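Local structure of molybdopterin-guanine dinucleotide biosynthesis protein B (1NP6) at the interface of chains A and B. The protein forms a homodimer that binds GTP, hydrolyses it weakly and may act as an adapter for efficient synthesis and use of the molybdopterin guanine dinucleotide cofactor. Sequence-based numbering; all coordinates share one arbitrary frame. Chains: chain A/B, Molybdopterin-guanine dinucleotide biosynthesis protein B.

The interface of chains A and B. Residues chain A 66, 68, 77, 91, 95; chain B 75, 96-97, 100-101.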
loop_
_atom_site.group_PDB
_atom_site.type_symbol
_atom_site.label_atom_id
_atom_site.label_comp_id
_atom_site.label_asym_id
_atom_site.label_seq_id
_atom_site.Cartn_x
_atom_site.Cartn_y
_atom_site.Cartn_z
ATOM N N GLN A 66 -3.106 -9.561 -2.951
ATOM C CA GLN A 66 -3.195 -8.110 -2.754
ATOM C C GLN A 66 -4.289 -7.826 -1.752
ATOM O O GLN A 66 -5.410 -8.345 -1.873
ATOM C CB GLN A 66 -3.478 -7.387 -4.083
ATOM C CG GLN A 66 -2.282 -7.365 -5.045
ATOM C CD GLN A 66 -2.605 -6.711 -6.373
ATOM O OE1 GLN A 66 -2.891 -5.508 -6.430
ATOM N NE2 GLN A 66 -2.554 -7.493 -7.449
ATOM N N ILE A 68 -6.035 -4.517 0.600
ATOM C CA ILE A 68 -6.192 -3.145 1.085
ATOM C C ILE A 68 -6.826 -3.155 2.481
ATOM O O ILE A 68 -7.805 -3.872 2.719
ATOM C CB ILE A 68 -7.036 -2.279 0.102
ATOM C CG1 ILE A 68 -6.197 -1.883 -1.104
ATOM C CG2 ILE A 68 -7.561 -0.998 0.820
ATOM C CD1 ILE A 68 -7.015 -1.308 -2.236
ATOM N N LEU A 77 -2.044 -0.496 0.973
ATOM C CA LEU A 77 -2.083 -1.556 -0.043
ATOM C C LEU A 77 -0.859 -2.468 0.135
ATOM O O LEU A 77 0.286 -1.999 0.061
ATOM C CB LEU A 77 -2.070 -0.974 -1.464
ATOM C CG LEU A 77 -2.088 -1.798 -2.778
ATOM C CD1 LEU A 77 -0.706 -2.031 -3.309
ATOM C CD2 LEU A 77 -2.866 -3.120 -2.737
ATOM N N PHE A 91 7.345 1.827 -12.081
ATOM C CA PHE A 91 6.094 1.128 -11.773
ATOM C C PHE A 91 5.626 1.465 -10.345
ATOM O O PHE A 91 4.462 1.780 -10.129
ATOM C CB PHE A 91 6.221 -0.390 -11.943
ATOM C CG PHE A 91 5.037 -1.157 -11.415
ATOM C CD1 PHE A 91 3.857 -1.227 -12.148
ATOM C CD2 PHE A 91 5.094 -1.789 -10.171
ATOM C CE1 PHE A 91 2.750 -1.921 -11.667
ATOM C CE2 PHE A 91 3.989 -2.480 -9.671
ATOM C CZ PHE A 91 2.810 -2.549 -10.425
ATOM N N ARG A 95 2.122 3.580 -8.571
ATOM C CA ARG A 95 1.133 3.090 -7.603
ATOM C C ARG A 95 0.632 4.192 -6.681
ATOM O O ARG A 95 -0.467 4.093 -6.120
ATOM C CB ARG A 95 1.712 1.990 -6.699
ATOM C CG ARG A 95 2.320 0.831 -7.419
ATOM C CD ARG A 95 1.362 0.020 -8.229
ATOM N NE ARG A 95 1.258 0.517 -9.596
ATOM C CZ ARG A 95 0.239 0.266 -10.406
ATOM N NH1 ARG A 95 -0.795 -0.464 -9.998
ATOM N NH2 ARG A 95 0.244 0.756 -11.640
ATOM N N TRP B 75 5.822 -5.687 -0.989
ATOM C CA TRP B 75 5.911 -4.231 -0.838
ATOM C C TRP B 75 4.560 -3.688 -0.331
ATOM O O TRP B 75 3.533 -4.353 -0.495
ATOM C CB TRP B 75 6.413 -3.552 -2.135
ATOM C CG TRP B 75 5.547 -3.754 -3.354
ATOM C CD1 TRP B 75 5.640 -4.759 -4.280
ATOM C CD2 TRP B 75 4.452 -2.925 -3.773
ATOM N NE1 TRP B 75 4.682 -4.597 -5.250
ATOM C CE2 TRP B 75 3.938 -3.478 -4.961
ATOM C CE3 TRP B 75 3.860 -1.760 -3.264
ATOM C CZ2 TRP B 75 2.852 -2.917 -5.646
ATOM C CZ3 TRP B 75 2.783 -1.203 -3.942
ATOM C CH2 TRP B 75 2.290 -1.782 -5.123
ATOM N N MET B 96 -5.676 -1.170 -6.892
ATOM C CA MET B 96 -5.126 -2.542 -6.996
ATOM C C MET B 96 -4.600 -2.821 -8.408
ATOM O O MET B 96 -5.054 -2.189 -9.372
ATOM C CB MET B 96 -6.185 -3.590 -6.598
ATOM C CG MET B 96 -6.409 -3.681 -5.086
ATOM S SD MET B 96 -7.761 -4.783 -4.572
ATOM C CE MET B 96 -7.138 -5.468 -3.139
ATOM N N ASP B 97 -3.635 -3.740 -8.529
ATOM C CA ASP B 97 -3.120 -4.163 -9.833
ATOM C C ASP B 97 -3.993 -5.322 -10.332
ATOM O O ASP B 97 -3.728 -6.504 -10.031
ATOM C CB ASP B 97 -1.629 -4.570 -9.726
ATOM C CG ASP B 97 -1.002 -4.949 -11.079
ATOM O OD1 ASP B 97 -1.680 -4.834 -12.123
ATOM O OD2 ASP B 97 0.176 -5.381 -11.189
ATOM N N LYS B 100 -3.392 -8.844 -12.346
ATOM C CA LYS B 100 -2.961 -10.079 -11.673
ATOM C C LYS B 100 -4.031 -10.644 -10.722
ATOM O O LYS B 100 -3.725 -11.485 -9.867
ATOM C CB LYS B 100 -1.674 -9.841 -10.871
ATOM C CG LYS B 100 -0.504 -9.248 -11.629
ATOM C CD LYS B 100 0.481 -8.599 -10.650
ATOM C CE LYS B 100 1.909 -9.091 -10.856
ATOM N NZ LYS B 100 2.869 -7.971 -11.088
ATOM N N LEU B 101 -5.271 -10.166 -10.847
ATOM C CA LEU B 101 -6.374 -10.599 -9.971
ATOM C C LEU B 101 -7.590 -10.998 -10.790
ATOM O O LEU B 101 -7.793 -10.487 -11.891
ATOM C CB LEU B 101 -6.775 -9.490 -8.978
ATOM C CG LEU B 101 -5.795 -8.981 -7.903
ATOM C CD1 LEU B 101 -6.397 -7.781 -7.174
ATOM C CD2 LEU B 101 -5.346 -10.057 -6.869
#
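With CG anti to its own carbonyl carbon (chi1 -72°) and the chain extended beyond it, A:Gln66 reaches out of strand 66-70 and lays its amide against the backbone of B:Asp97. This is part of the two-fold homodimer interface of MobB, a P-loop (Walker A) GTP-binding protein, and its twin recurs with the chains exchanged. Both ends of the amide are used. A:Gln66 OE1, the amide oxygen, accepts from B:Asp97 N at 2.8 Å, in the carbonyl plane and on a lone pair. A:Gln66 NE2 donates to B:Asp97 O at 3.0 Å, tilted 27° from that carbonyl's plane. The paired bonds fix which way round the amide sits, and B:Leu101 CG packs 3.6 Å from A:Gln66 NE2. An alanine in place of A:Gln66 would probably leave B:Asp97 N and O without these mates and open a gap beside B:Leu101. B:Met96, just before the aspartate, brings CG to within 3.8 Å of A:Ile68 CD1 and bends its methyl CE toward the backbone carbonyl of A:Gln66.

B:Trp75 enters tip first: its six-membered ring brings CH2 to 3.5 Å from A:Leu77 CD1, and the same atom meets the aliphatic CG of A:Arg95, also at 3.5 Å. A:Arg95 bends at chi2 and chi3, which turns its guanidinium perpendicular to the indole and sets NE over the rim of the A:Phe91 ring, on one face. NE also makes a weak bond to A:Phe91 O, which may help to keep it there. The A:Phe91 ring tip, CZ, lies 3.9 Å from carboxylate OD2 of B:Asp97. A:Arg95 NH1 remains 4.9 Å from B:Asp97 OD1, so any attraction between them is probably long-range.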